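Local atomic coordinates of NAD(P)H dehydrogenase (quinone) (Deinococcus radiodurans, PDB entry 1YDG), a protein that binds one FMN per monomer and catalyses the reduction of quinones to quinols by NADH or NADPH, working as a homotetramer. Residues Ala28-Ala33 / Ser185-Val190; Asn115-Ala120 / Glu195-Leu200; Tyr154-Ile159 / Gln189-Val194. One frame throughout, in Å; residues are numbered along the deposited sequence.

How the interactions relate
All three interactions use helix 180-204 in successive segments, those of interactions 1 and 3 sharing Gln189 and Val190: Ser185-Val190 in interaction 1, Gln189-Val194 in interaction 3 and Glu195-Leu200 in interaction 2. Interactions 1 and 2 are buried, interaction 3 only partly. The first is apolar, helix against helix, with Ala30 and Gly31 meeting Arg187 and Val190. In the second, helix meets sheet through a hydroxyl-to-hydroxyl bond. Nearer the surface, the third relies on arginines meeting a threonine and an aspartate. Centres of interactions 1 and 3 lie about 9 Å apart, and His188 of one bonds Thr155 of the other. Interactions 2 and 3 both reach the second subunit; interaction 1 touches no other chain.

Interaction 1 (Ala28-Ala33 / Ser185-Val190); sequences AEAGRA and SIRHQV
Arg187 meets Ala30 with the base of its side chain, while its flat guanidinium leads away from Ala28-Ala33, to Glu26 one turn back on the same helix 19-33 and to Glu180. The group is salt-bridged on NH1 by Glu26 and on NH2 by Glu180, two carboxylates that probably hold it in place. The other guanidinium, that of Arg32, has the carbonyl oxygen Ala28 O over one face, 3.7 Å above its plane and offset toward the rim, and takes no part in the contact. What joins the helices is small and apolar. Ala30 CB projects at the opposite backbone and stops 3.6 Å from Arg187 CA, with Arg187 CB only 4.0 Å from the same methyl. Val190 closes the next turn: its CB is 4.2 Å from Ala30 CB, while CG1, set anti to the backbone N (chi1 177°), lies over the backbone of Gly31, 3.7 Å from Gly31 N and 3.8 Å from Gly31 CA. The axes of the two short segments approach to 8.4 Å, at a signed crossing angle of -45°. Ile186 and Val190 also touch Ala27, continuing the apolar seam along helix 19-33. Such a pairing is characteristic of the flavodoxin-like fold, where the helix following the first strand and the final helix of the domain pack side by side on one face of the parallel sheet.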
ATOM      1  N   ALA B  28      -8.493   7.086  24.885  1.00 17.62           N
ATOM      2  CA  ALA B  28      -9.210   6.456  25.977  1.00 18.67           C
ATOM      3  C   ALA B  28     -10.230   7.391  26.654  1.00 19.49           C
ATOM      4  O   ALA B  28     -11.343   6.971  26.956  1.00 19.69           O
ATOM      5  CB  ALA B  28      -8.243   5.898  26.993  1.00 18.83           C
ATOM      6  N   GLU B  29      -9.846   8.647  26.860  1.00 20.62           N
ATOM      7  CA  GLU B  29     -10.732   9.674  27.415  1.00 21.25           C
ATOM      8  C   GLU B  29     -11.903  10.002  26.498  1.00 21.08           C
ATOM      9  O   GLU B  29     -13.048  10.197  26.956  1.00 21.19           O
ATOM     10  CB  GLU B  29      -9.936  10.962  27.642  1.00 21.90           C
ATOM     11  CG  GLU B  29      -8.914  10.873  28.737  1.00 24.05           C
ATOM     12  CD  GLU B  29      -8.138  12.175  28.946  1.00 26.28           C
ATOM     13  OE1 GLU B  29      -7.165  12.155  29.745  1.00 33.17           O
ATOM     14  OE2 GLU B  29      -8.503  13.223  28.337  1.00 33.86           O
ATOM     15  N   ALA B  30     -11.623  10.078  25.197  1.00 20.38           N
ATOM     16  CA  ALA B  30     -12.672  10.330  24.210  1.00 20.43           C
ATOM     17  C   ALA B  30     -13.672   9.169  24.210  1.00 20.36           C
ATOM     18  O   ALA B  30     -14.887   9.386  24.157  1.00 20.11           O
ATOM     19  CB  ALA B  30     -12.082  10.531  22.837  1.00 19.92           C
ATOM     20  N   GLY B  31     -13.157   7.947  24.300  1.00 20.03           N
ATOM     21  CA  GLY B  31     -14.001   6.761  24.396  1.00 20.59           C
ATOM     22  C   GLY B  31     -14.904   6.759  25.606  1.00 20.39           C
ATOM     23  O   GLY B  31     -16.086   6.450  25.494  1.00 20.29           O
ATOM     24  N   ARG B  32     -14.345   7.085  26.768  1.00 21.35           N
ATOM     25  CA  ARG B  32     -15.146   7.250  28.001  1.00 21.94           C
ATOM     26  C   ARG B  32     -16.204   8.333  27.875  1.00 21.79           C
ATOM     27  O   ARG B  32     -17.353   8.147  28.266  1.00 21.93           O
ATOM     28  CB  ARG B  32     -14.261   7.621  29.180  1.00 22.13           C
ATOM     29  CG  ARG B  32     -13.493   6.453  29.714  1.00 23.24           C
ATOM     30  CD  ARG B  32     -12.605   6.843  30.889  1.00 24.91           C
ATOM     31  NE  ARG B  32     -11.406   6.016  30.834  1.00 28.31           N
ATOM     32  CZ  ARG B  32     -10.179   6.452  30.579  1.00 28.89           C
ATOM     33  NH1 ARG B  32      -9.924   7.754  30.398  1.00 30.11           N
ATOM     34  NH2 ARG B  32      -9.188   5.564  30.523  1.00 30.82           N
ATOM     35  N   ALA B  33     -15.801   9.474  27.339  1.00 21.99           N
ATOM     36  CA  ALA B  33     -16.715  10.597  27.124  1.00 21.96           C
ATOM     37  C   ALA B  33     -17.865  10.223  26.178  1.00 21.95           C
ATOM     38  O   ALA B  33     -18.983  10.738  26.321  1.00 22.44           O
ATOM     39  CB  ALA B  33     -15.946  11.800  26.602  1.00 21.66           C
ATOM     40  N   SER B 185      -8.398  15.545  16.587  1.00 21.94           N
ATOM     41  CA  SER B 185      -8.410  14.524  15.556  1.00 21.23           C
ATOM     42  C   SER B 185      -8.653  13.143  16.179  1.00 19.93           C
ATOM     43  O   SER B 185      -9.558  12.400  15.769  1.00 19.57           O
ATOM     44  CB  SER B 185      -7.081  14.568  14.810  1.00 21.25           C
ATOM     45  OG  SER B 185      -7.170  13.948  13.552  1.00 23.09           O
ATOM     46  N   ILE B 186      -7.877  12.833  17.214  1.00 18.89           N
ATOM     47  CA  ILE B 186      -8.009  11.575  17.937  1.00 18.54           C
ATOM     48  C   ILE B 186      -9.406  11.449  18.539  1.00 18.15           C
ATOM     49  O   ILE B 186     -10.063  10.433  18.353  1.00 16.83           O
ATOM     50  CB  ILE B 186      -6.920  11.468  19.042  1.00 18.34           C
ATOM     51  CG1 ILE B 186      -5.542  11.302  18.405  1.00 17.19           C
ATOM     52  CG2 ILE B 186      -7.206  10.323  20.001  1.00 18.38           C
ATOM     53  CD1 ILE B 186      -4.407  11.761  19.287  1.00 17.72           C
ATOM     54  N   ARG B 187      -9.858  12.495  19.239  1.00 18.05           N
ATOM     55  CA  ARG B 187     -11.177  12.479  19.895  1.00 19.23           C
ATOM     56  C   ARG B 187     -12.313  12.148  18.933  1.00 18.26           C
ATOM     57  O   ARG B 187     -13.207  11.350  19.244  1.00 19.36           O
ATOM     58  CB  ARG B 187     -11.475  13.830  20.569  1.00 19.39           C
ATOM     59  CG  ARG B 187     -10.600  14.170  21.780  1.00 21.81           C
ATOM     60  CD  ARG B 187     -11.200  15.303  22.671  1.00 23.60           C
ATOM     61  NE  ARG B 187     -11.246  16.635  22.035  1.00 26.65           N
ATOM     62  CZ  ARG B 187     -10.257  17.539  22.038  1.00 28.57           C
ATOM     63  NH1 ARG B 187      -9.088  17.288  22.616  1.00 29.56           N
ATOM     64  NH2 ARG B 187     -10.432  18.711  21.440  1.00 29.50           N
ATOM     65  N   HIS B 188     -12.295  12.785  17.773  1.00 18.11           N
ATOM     66  CA  HIS B 188     -13.340  12.599  16.775  1.00 17.52           C
ATOM     67  C   HIS B 188     -13.313  11.189  16.203  1.00 16.59           C
ATOM     68  O   HIS B 188     -14.363  10.530  16.084  1.00 15.96           O
ATOM     69  CB  HIS B 188     -13.206  13.632  15.648  1.00 18.06           C
ATOM     70  CG  HIS B 188     -14.078  13.340  14.464  1.00 19.86           C
ATOM     71  ND1 HIS B 188     -15.449  13.518  14.488  1.00 24.08           N
ATOM     72  CD2 HIS B 188     -13.785  12.834  13.240  1.00 22.65           C
ATOM     73  CE1 HIS B 188     -15.958  13.151  13.322  1.00 24.94           C
ATOM     74  NE2 HIS B 188     -14.968  12.739  12.545  1.00 23.61           N
ATOM     75  N   GLN B 189     -12.114  10.738  15.854  1.00 15.92           N
ATOM     76  CA  GLN B 189     -11.906   9.370  15.347  1.00 15.99           C
ATOM     77  C   GLN B 189     -12.531   8.320  16.257  1.00 15.72           C
ATOM     78  O   GLN B 189     -13.239   7.436  15.784  1.00 15.39           O
ATOM     79  CB  GLN B 189     -10.429   9.071  15.170  1.00 15.52           C
ATOM     80  CG  GLN B 189     -10.147   7.681  14.584  1.00 15.61           C
ATOM     81  CD  GLN B 189      -8.689   7.432  14.336  1.00 15.54           C
ATOM     82  OE1 GLN B 189      -7.934   8.357  14.031  1.00 14.15           O
ATOM     83  NE2 GLN B 189      -8.269   6.159  14.451  1.00 15.70           N
ATOM     84  N   VAL B 190     -12.272   8.446  17.553  1.00 16.06           N
ATOM     85  CA  VAL B 190     -12.737   7.486  18.549  1.00 16.23           C
ATOM     86  C   VAL B 190     -14.232   7.662  18.807  1.00 16.67           C
ATOM     87  O   VAL B 190     -14.965   6.686  18.837  1.00 16.08           O
ATOM     88  CB  VAL B 190     -11.942   7.612  19.868  1.00 16.48           C
ATOM     89  CG1 VAL B 190     -12.491   6.652  20.952  1.00 15.51           C
ATOM     90  CG2 VAL B 190     -10.445   7.330  19.632  1.00 16.08           C
TER

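Interaction 2 (Asn115-Ala120 / Glu195-Leu200); sequences NKTFSA and ELTAKL
Thr117 and Thr197 face each other with their hydroxyls, and a hydrogen bond runs from Thr117 OG1 to Thr197 OG1 over 2.8 Å, the polar heart of this contact between strand 117-124 and helix 180-204. Thr117 OG1 sits between its backbone N and carbonyl carbon (chi1 62°), which aims it at the helix; Thr197 OG1 lies beside its own backbone N and comes to meet it, the two side chains crossing at a slant. Thr117 CG2 also packs on that oxygen, 3.4 Å from Thr197 OG1. Neither hydroxyl is left with one polar partner. Thr117 OG1 also bonds Gln193 NE2, and Thr197 OG1 bonds Gln193 O one turn earlier, so the chain of bonds leaves Gln193 by the side-chain NE2 and returns at the backbone O. Both hydroxyls are thus satisfied inside a buried interface. The apolar part is smaller: Thr117 CG2 reaches Leu200 CD1 at 4.0 Å, so the methyl bridges one helical turn from Thr197 to Leu200. Here the last helix of a flavodoxin-like domain packs on the central parallel sheet, where strand 117-124 lies between strands 81-89 and 148-149. Thr117 pairs by backbone bonds with Glu80 and Ile82, while Phe118 bonds Val148. Ala81 lies against both threonines, Val7 also touches Thr197, and further along the helix Leu200 packs against Leu200 of the second subunit.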
ATOM      1  N   ASN B 115     -16.048  -9.035  12.519  1.00 20.60           N
ATOM      2  CA  ASN B 115     -17.108  -8.074  12.754  1.00 20.23           C
ATOM      3  C   ASN B 115     -16.834  -7.016  13.835  1.00 19.14           C
ATOM      4  O   ASN B 115     -17.717  -6.245  14.149  1.00 20.25           O
ATOM      5  CB  ASN B 115     -18.436  -8.800  13.023  1.00 20.62           C
ATOM      6  CG  ASN B 115     -18.787  -9.780  11.915  1.00 22.51           C
ATOM      7  OD1 ASN B 115     -18.615  -9.479  10.738  1.00 22.12           O
ATOM      8  ND2 ASN B 115     -19.262 -10.966  12.291  1.00 24.92           N
ATOM      9  N   LYS B 116     -15.616  -6.931  14.357  1.00 17.29           N
ATOM     10  CA  LYS B 116     -15.301  -5.877  15.312  1.00 16.35           C
ATOM     11  C   LYS B 116     -14.897  -4.647  14.504  1.00 15.16           C
ATOM     12  O   LYS B 116     -14.338  -4.780  13.424  1.00 14.36           O
ATOM     13  CB  LYS B 116     -14.183  -6.315  16.246  1.00 16.43           C
ATOM     14  CG  LYS B 116     -14.576  -7.444  17.162  1.00 16.38           C
ATOM     15  CD  LYS B 116     -13.377  -8.154  17.740  1.00 16.70           C
ATOM     16  CE  LYS B 116     -13.804  -9.456  18.445  1.00 16.26           C
ATOM     17  NZ  LYS B 116     -14.689  -9.242  19.643  1.00 13.77           N
ATOM     18  N   THR B 117     -15.221  -3.458  14.985  1.00 13.96           N
ATOM     19  CA  THR B 117     -14.760  -2.251  14.291  1.00 13.61           C
ATOM     20  C   THR B 117     -13.302  -2.023  14.602  1.00 13.09           C
ATOM     21  O   THR B 117     -12.815  -2.424  15.656  1.00 12.68           O
ATOM     22  CB  THR B 117     -15.569  -1.015  14.606  1.00 12.70           C
ATOM     23  OG1 THR B 117     -15.466  -0.721  15.990  1.00 13.44           O
ATOM     24  CG2 THR B 117     -17.040  -1.202  14.224  1.00 13.37           C
ATOM     25  N   PHE B 118     -12.619  -1.387  13.661  1.00 12.72           N
ATOM     26  CA  PHE B 118     -11.194  -1.191  13.701  1.00 12.58           C
ATOM     27  C   PHE B 118     -10.809   0.135  13.085  1.00 12.86           C
ATOM     28  O   PHE B 118     -11.219   0.443  11.965  1.00 12.10           O
ATOM     29  CB  PHE B 118     -10.486  -2.261  12.903  1.00 12.46           C
ATOM     30  CG  PHE B 118      -8.997  -2.179  13.000  1.00 12.67           C
ATOM     31  CD1 PHE B 118      -8.330  -2.781  14.064  1.00 12.72           C
ATOM     32  CD2 PHE B 118      -8.257  -1.466  12.062  1.00 12.64           C
ATOM     33  CE1 PHE B 118      -6.935  -2.703  14.169  1.00 12.68           C
ATOM     34  CE2 PHE B 118      -6.867  -1.382  12.156  1.00 13.26           C
ATOM     35  CZ  PHE B 118      -6.204  -1.994  13.225  1.00 13.05           C
ATOM     36  N   SER B 119      -9.995   0.900  13.806  1.00 12.02           N
ATOM     37  CA  SER B 119      -9.298   2.048  13.218  1.00 12.68           C
ATOM     38  C   SER B 119      -7.901   2.121  13.821  1.00 12.73           C
ATOM     39  O   SER B 119      -7.575   1.374  14.752  1.00 11.40           O
ATOM     40  CB  SER B 119     -10.070   3.345  13.453  1.00 12.40           C
ATOM     41  OG  SER B 119      -9.820   3.872  14.732  1.00 13.21           O
ATOM     42  N   ALA B 120      -7.058   2.978  13.262  1.00 13.11           N
ATOM     43  CA  ALA B 120      -5.661   2.989  13.639  1.00 12.94           C
ATOM     44  C   ALA B 120      -5.092   4.399  13.722  1.00 13.21           C
ATOM     45  O   ALA B 120      -5.644   5.340  13.165  1.00 13.83           O
ATOM     46  CB  ALA B 120      -4.857   2.137  12.653  1.00 12.85           C
ATOM     47  N   GLU B 195     -19.729   5.549  18.135  1.00 16.56           N
ATOM     48  CA  GLU B 195     -21.077   5.761  17.564  1.00 17.50           C
ATOM     49  C   GLU B 195     -21.444   4.751  16.459  1.00 17.01           C
ATOM     50  O   GLU B 195     -22.534   4.165  16.477  1.00 17.67           O
ATOM     51  CB  GLU B 195     -21.212   7.198  17.041  1.00 17.87           C
ATOM     52  CG  GLU B 195     -21.261   8.240  18.164  1.00 20.51           C
ATOM     53  CD  GLU B 195     -21.116   9.686  17.681  1.00 21.31           C
ATOM     54  OE1 GLU B 195     -21.082   9.929  16.445  1.00 25.69           O
ATOM     55  OE2 GLU B 195     -21.042  10.588  18.555  1.00 26.31           O
ATOM     56  N   LEU B 196     -20.540   4.529  15.513  1.00 16.34           N
ATOM     57  CA  LEU B 196     -20.758   3.475  14.503  1.00 16.52           C
ATOM     58  C   LEU B 196     -20.932   2.082  15.130  1.00 15.73           C
ATOM     59  O   LEU B 196     -21.845   1.334  14.766  1.00 15.29           O
ATOM     60  CB  LEU B 196     -19.630   3.456  13.468  1.00 16.05           C
ATOM     61  CG  LEU B 196     -19.630   4.625  12.465  1.00 15.59           C
ATOM     62  CD1 LEU B 196     -18.311   4.699  11.719  1.00 16.34           C
ATOM     63  CD2 LEU B 196     -20.785   4.535  11.478  1.00 14.95           C
ATOM     64  N   THR B 197     -20.065   1.749  16.083  1.00 15.86           N
ATOM     65  CA  THR B 197     -20.093   0.441  16.723  1.00 16.26           C
ATOM     66  C   THR B 197     -21.417   0.211  17.482  1.00 16.31           C
ATOM     67  O   THR B 197     -22.026  -0.849  17.366  1.00 16.11           O
ATOM     68  CB  THR B 197     -18.928   0.260  17.708  1.00 16.41           C
ATOM     69  OG1 THR B 197     -17.684   0.602  17.079  1.00 14.43           O
ATOM     70  CG2 THR B 197     -18.873  -1.175  18.199  1.00 16.20           C
ATOM     71  N   ALA B 198     -21.835   1.206  18.249  1.00 17.42           N
ATOM     72  CA  ALA B 198     -23.106   1.169  18.959  1.00 18.49           C
ATOM     73  C   ALA B 198     -24.285   0.947  17.989  1.00 19.22           C
ATOM     74  O   ALA B 198     -25.188   0.164  18.277  1.00 19.58           O
ATOM     75  CB  ALA B 198     -23.295   2.449  19.733  1.00 18.56           C
ATOM     76  N   LYS B 199     -24.263   1.604  16.835  1.00 19.86           N
ATOM     77  CA  LYS B 199     -25.327   1.400  15.835  1.00 21.31           C
ATOM     78  C   LYS B 199     -25.353  -0.037  15.300  1.00 21.41           C
ATOM     79  O   LYS B 199     -26.420  -0.668  15.249  1.00 21.01           O
ATOM     80  CB  LYS B 199     -25.195   2.389  14.685  1.00 21.41           C
ATOM     81  CG  LYS B 199     -25.638   3.805  15.027  1.00 22.60           C
ATOM     82  CD  LYS B 199     -25.388   4.748  13.839  1.00 23.09           C
ATOM     83  CE  LYS B 199     -25.853   6.201  14.102  1.00 25.34           C
ATOM     84  NZ  LYS B 199     -25.336   6.715  15.416  1.00 28.78           N
ATOM     85  N   LEU B 200     -24.178  -0.561  14.943  1.00 22.21           N
ATOM     86  CA  LEU B 200     -24.057  -1.940  14.465  1.00 23.50           C
ATOM     87  C   LEU B 200     -24.534  -2.966  15.485  1.00 23.91           C
ATOM     88  O   LEU B 200     -25.205  -3.933  15.130  1.00 23.89           O
ATOM     89  CB  LEU B 200     -22.615  -2.255  14.070  1.00 23.77           C
ATOM     90  CG  LEU B 200     -22.224  -1.691  12.703  1.00 25.60           C
ATOM     91  CD1 LEU B 200     -20.735  -1.327  12.667  1.00 26.81           C
ATOM     92  CD2 LEU B 200     -22.588  -2.671  11.581  1.00 27.35           C
TER

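Interaction 3 (Tyr154-Ile159 / Gln189-Val194); sequences YTDEVI and QVRRQV
Thr155 lies across Arg192 at about a right angle, touching it with both branches. Its OG1 comes within 3.4 Å of Arg192 CD, the nearest approach of the pair, while CG2 stands over one face of the guanidinium, 3.8 Å above the plane and offset toward the rim. The hydroxyl makes no bond to the arginine; it is held by His188 NE2 and by the backbone oxygen of Pro152, which fix its rotation. Arg192 is extended from CG to NE, passing across the threonine so that its end can bond Asn115 of the second subunit. Asp156, next along the chain, has two roles. Its OD1 caps the short, weakly bonded helix that follows, accepting from Val158 N over 3.3 Å with an N-H...O angle of 136°; the oxygen is met on its anti side. Glu157 N, closer at 2.8 Å, adds only a weak bond. Asp156 is thus the N-cap of helix 157-162, which in this flavodoxin-like domain lies beside the long last helix. The other carboxylate oxygen, OD2, faces Arg191 NH2 at 3.8 Å, a long salt bridge, and the same NH2 has a weak hydrogen bond with His188 ND1. Arg191's chain is bent at chi3 (70°), bringing NH2 round to the aspartate, which stands at the guanidinium edge near its plane; the two flat groups are turned 65° apart. Any electrostatic hold across this gap is therefore probably modest. Past the cap, Val158 rests on Ala184, and Ile159 packs with its CD1 on the ring of His188.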
ATOM      1  N   TYR B 154     -12.612  12.684   6.457  1.00 25.74           N
ATOM      2  CA  TYR B 154     -12.661  14.105   6.788  1.00 28.26           C
ATOM      3  C   TYR B 154     -13.994  14.467   7.433  1.00 30.65           C
ATOM      4  O   TYR B 154     -14.520  15.563   7.228  1.00 31.65           O
ATOM      5  CB  TYR B 154     -12.443  14.940   5.527  1.00 27.57           C
ATOM      6  CG  TYR B 154     -11.067  14.789   4.932  1.00 27.47           C
ATOM      7  CD1 TYR B 154     -10.809  13.812   3.985  1.00 26.39           C
ATOM      8  CD2 TYR B 154     -10.025  15.634   5.308  1.00 27.46           C
ATOM      9  CE1 TYR B 154      -9.554  13.662   3.435  1.00 26.41           C
ATOM     10  CE2 TYR B 154      -8.770  15.502   4.756  1.00 27.41           C
ATOM     11  CZ  TYR B 154      -8.541  14.507   3.819  1.00 26.18           C
ATOM     12  OH  TYR B 154      -7.305  14.361   3.262  1.00 26.64           O
ATOM     13  N   THR B 155     -14.528  13.562   8.239  1.00 33.54           N
ATOM     14  CA  THR B 155     -15.866  13.742   8.784  1.00 35.71           C
ATOM     15  C   THR B 155     -15.971  14.852   9.850  1.00 38.27           C
ATOM     16  O   THR B 155     -17.082  15.188  10.274  1.00 39.05           O
ATOM     17  CB  THR B 155     -16.454  12.404   9.285  1.00 35.45           C
ATOM     18  OG1 THR B 155     -15.545  11.772  10.190  1.00 33.82           O
ATOM     19  CG2 THR B 155     -16.729  11.479   8.099  1.00 35.42           C
ATOM     20  N   ASP B 156     -14.838  15.430  10.265  1.00 41.30           N
ATOM     21  CA  ASP B 156     -14.834  16.695  11.047  1.00 42.92           C
ATOM     22  C   ASP B 156     -13.909  17.723  10.376  1.00 44.97           C
ATOM     23  O   ASP B 156     -13.096  17.360   9.527  1.00 45.69           O
ATOM     24  CB  ASP B 156     -14.385  16.435  12.494  1.00 43.12           C
ATOM     25  CG  ASP B 156     -14.987  17.425  13.495  1.00 42.86           C
ATOM     26  OD1 ASP B 156     -14.587  18.610  13.491  1.00 45.34           O
ATOM     27  OD2 ASP B 156     -15.853  17.015  14.301  1.00 44.05           O
ATOM     28  N   GLU B 157     -14.025  19.002  10.741  1.00 47.19           N
ATOM     29  CA  GLU B 157     -13.103  20.028  10.207  1.00 48.17           C
ATOM     30  C   GLU B 157     -11.859  20.171  11.074  1.00 49.20           C
ATOM     31  O   GLU B 157     -11.053  21.077  10.863  1.00 49.53           O
ATOM     32  CB  GLU B 157     -13.765  21.410  10.057  1.00 48.51           C
ATOM     33  CG  GLU B 157     -13.190  22.228   8.876  1.00 48.66           C
ATOM     34  CD  GLU B 157     -13.303  23.745   9.052  1.00 49.76           C
ATOM     35  OE1 GLU B 157     -14.283  24.214   9.691  1.00 51.95           O
ATOM     36  OE2 GLU B 157     -12.408  24.467   8.535  1.00 51.00           O
ATOM     37  N   VAL B 158     -11.710  19.283  12.053  1.00 50.30           N
ATOM     38  CA  VAL B 158     -10.510  19.239  12.883  1.00 50.82           C
ATOM     39  C   VAL B 158      -9.508  18.187  12.375  1.00 51.42           C
ATOM     40  O   VAL B 158      -8.414  18.044  12.934  1.00 51.64           O
ATOM     41  CB  VAL B 158     -10.881  19.025  14.371  1.00 51.08           C
ATOM     42  CG1 VAL B 158     -10.858  17.519  14.770  1.00 50.88           C
ATOM     43  CG2 VAL B 158      -9.976  19.881  15.249  1.00 51.60           C
ATOM     44  N   ILE B 159      -9.893  17.474  11.312  1.00 51.81           N
ATOM     45  CA  ILE B 159      -8.975  16.622  10.547  1.00 51.96           C
ATOM     46  C   ILE B 159      -8.070  17.571   9.756  1.00 52.03           C
ATOM     47  O   ILE B 159      -6.841  17.497   9.852  1.00 51.99           O
ATOM     48  CB  ILE B 159      -9.718  15.655   9.559  1.00 52.23           C
ATOM     49  CG1 ILE B 159     -11.022  15.104  10.168  1.00 52.76           C
ATOM     50  CG2 ILE B 159      -8.797  14.514   9.131  1.00 52.03           C
ATOM     51  CD1 ILE B 159     -10.935  14.728  11.637  1.00 53.47           C
ATOM     52  N   GLN B 189     -12.114  10.738  15.854  1.00 15.92           N
ATOM     53  CA  GLN B 189     -11.906   9.370  15.347  1.00 15.99           C
ATOM     54  C   GLN B 189     -12.531   8.320  16.257  1.00 15.72           C
ATOM     55  O   GLN B 189     -13.239   7.436  15.784  1.00 15.39           O
ATOM     56  CB  GLN B 189     -10.429   9.071  15.170  1.00 15.52           C
ATOM     57  CG  GLN B 189     -10.147   7.681  14.584  1.00 15.61           C
ATOM     58  CD  GLN B 189      -8.689   7.432  14.336  1.00 15.54           C
ATOM     59  OE1 GLN B 189      -7.934   8.357  14.031  1.00 14.15           O
ATOM     60  NE2 GLN B 189      -8.269   6.159  14.451  1.00 15.70           N
ATOM     61  N   VAL B 190     -12.272   8.446  17.553  1.00 16.06           N
ATOM     62  CA  VAL B 190     -12.737   7.486  18.549  1.00 16.23           C
ATOM     63  C   VAL B 190     -14.232   7.662  18.807  1.00 16.67           C
ATOM     64  O   VAL B 190     -14.965   6.686  18.837  1.00 16.08           O
ATOM     65  CB  VAL B 190     -11.942   7.612  19.868  1.00 16.48           C
ATOM     66  CG1 VAL B 190     -12.491   6.652  20.952  1.00 15.51           C
ATOM     67  CG2 VAL B 190     -10.445   7.330  19.632  1.00 16.08           C
ATOM     68  N   ARG B 191     -14.683   8.909  18.971  1.00 17.43           N
ATOM     69  CA  ARG B 191     -16.093   9.188  19.217  1.00 18.04           C
ATOM     70  C   ARG B 191     -16.929   8.618  18.057  1.00 17.13           C
ATOM     71  O   ARG B 191     -17.942   7.957  18.248  1.00 16.64           O
ATOM     72  CB  ARG B 191     -16.297  10.705  19.405  1.00 18.44           C
ATOM     73  CG  ARG B 191     -17.736  11.203  19.435  1.00 20.27           C
ATOM     74  CD  ARG B 191     -17.804  12.715  19.730  1.00 23.14           C
ATOM     75  NE  ARG B 191     -17.294  13.499  18.594  1.00 28.01           N
ATOM     76  CZ  ARG B 191     -16.214  14.299  18.595  1.00 29.40           C
ATOM     77  NH1 ARG B 191     -15.477  14.496  19.692  1.00 31.26           N
ATOM     78  NH2 ARG B 191     -15.875  14.932  17.469  1.00 30.76           N
ATOM     79  N   ARG B 192     -16.458   8.857  16.851  1.00 16.93           N
ATOM     80  CA  ARG B 192     -17.131   8.382  15.662  1.00 16.63           C
ATOM     81  C   ARG B 192     -17.182   6.864  15.608  1.00 15.51           C
ATOM     82  O   ARG B 192     -18.220   6.289  15.307  1.00 15.03           O
ATOM     83  CB  ARG B 192     -16.399   8.934  14.455  1.00 16.62           C
ATOM     84  CG  ARG B 192     -16.798   8.318  13.163  1.00 18.24           C
ATOM     85  CD  ARG B 192     -16.032   9.001  12.021  1.00 19.13           C
ATOM     86  NE  ARG B 192     -16.115   8.172  10.833  1.00 21.02           N
ATOM     87  CZ  ARG B 192     -17.184   8.094  10.060  1.00 21.34           C
ATOM     88  NH1 ARG B 192     -18.267   8.814  10.340  1.00 23.76           N
ATOM     89  NH2 ARG B 192     -17.173   7.293   9.009  1.00 21.52           N
ATOM     90  N   GLN B 193     -16.053   6.220  15.885  1.00 14.64           N
ATOM     91  CA  GLN B 193     -16.003   4.756  15.887  1.00 14.66           C
ATOM     92  C   GLN B 193     -16.940   4.141  16.922  1.00 14.46           C
ATOM     93  O   GLN B 193     -17.600   3.135  16.644  1.00 14.46           O
ATOM     94  CB  GLN B 193     -14.570   4.257  16.087  1.00 14.41           C
ATOM     95  CG  GLN B 193     -14.453   2.732  16.171  1.00 13.84           C
ATOM     96  CD  GLN B 193     -13.041   2.237  16.106  1.00 12.36           C
ATOM     97  OE1 GLN B 193     -12.113   3.019  15.977  1.00 10.84           O
ATOM     98  NE2 GLN B 193     -12.865   0.912  16.193  1.00 11.70           N
ATOM     99  N   VAL B 194     -17.004   4.741  18.105  1.00 14.88           N
ATOM    100  CA  VAL B 194     -17.920   4.270  19.160  1.00 15.39           C
ATOM    101  C   VAL B 194     -19.377   4.397  18.708  1.00 15.61           C
ATOM    102  O   VAL B 194     -20.147   3.457  18.851  1.00 15.64           O
ATOM    103  CB  VAL B 194     -17.689   5.039  20.493  1.00 15.34           C
ATOM    104  CG1 VAL B 194     -18.837   4.809  21.487  1.00 14.76           C
ATOM    105  CG2 VAL B 194     -16.360   4.650  21.100  1.00 14.76           C
TER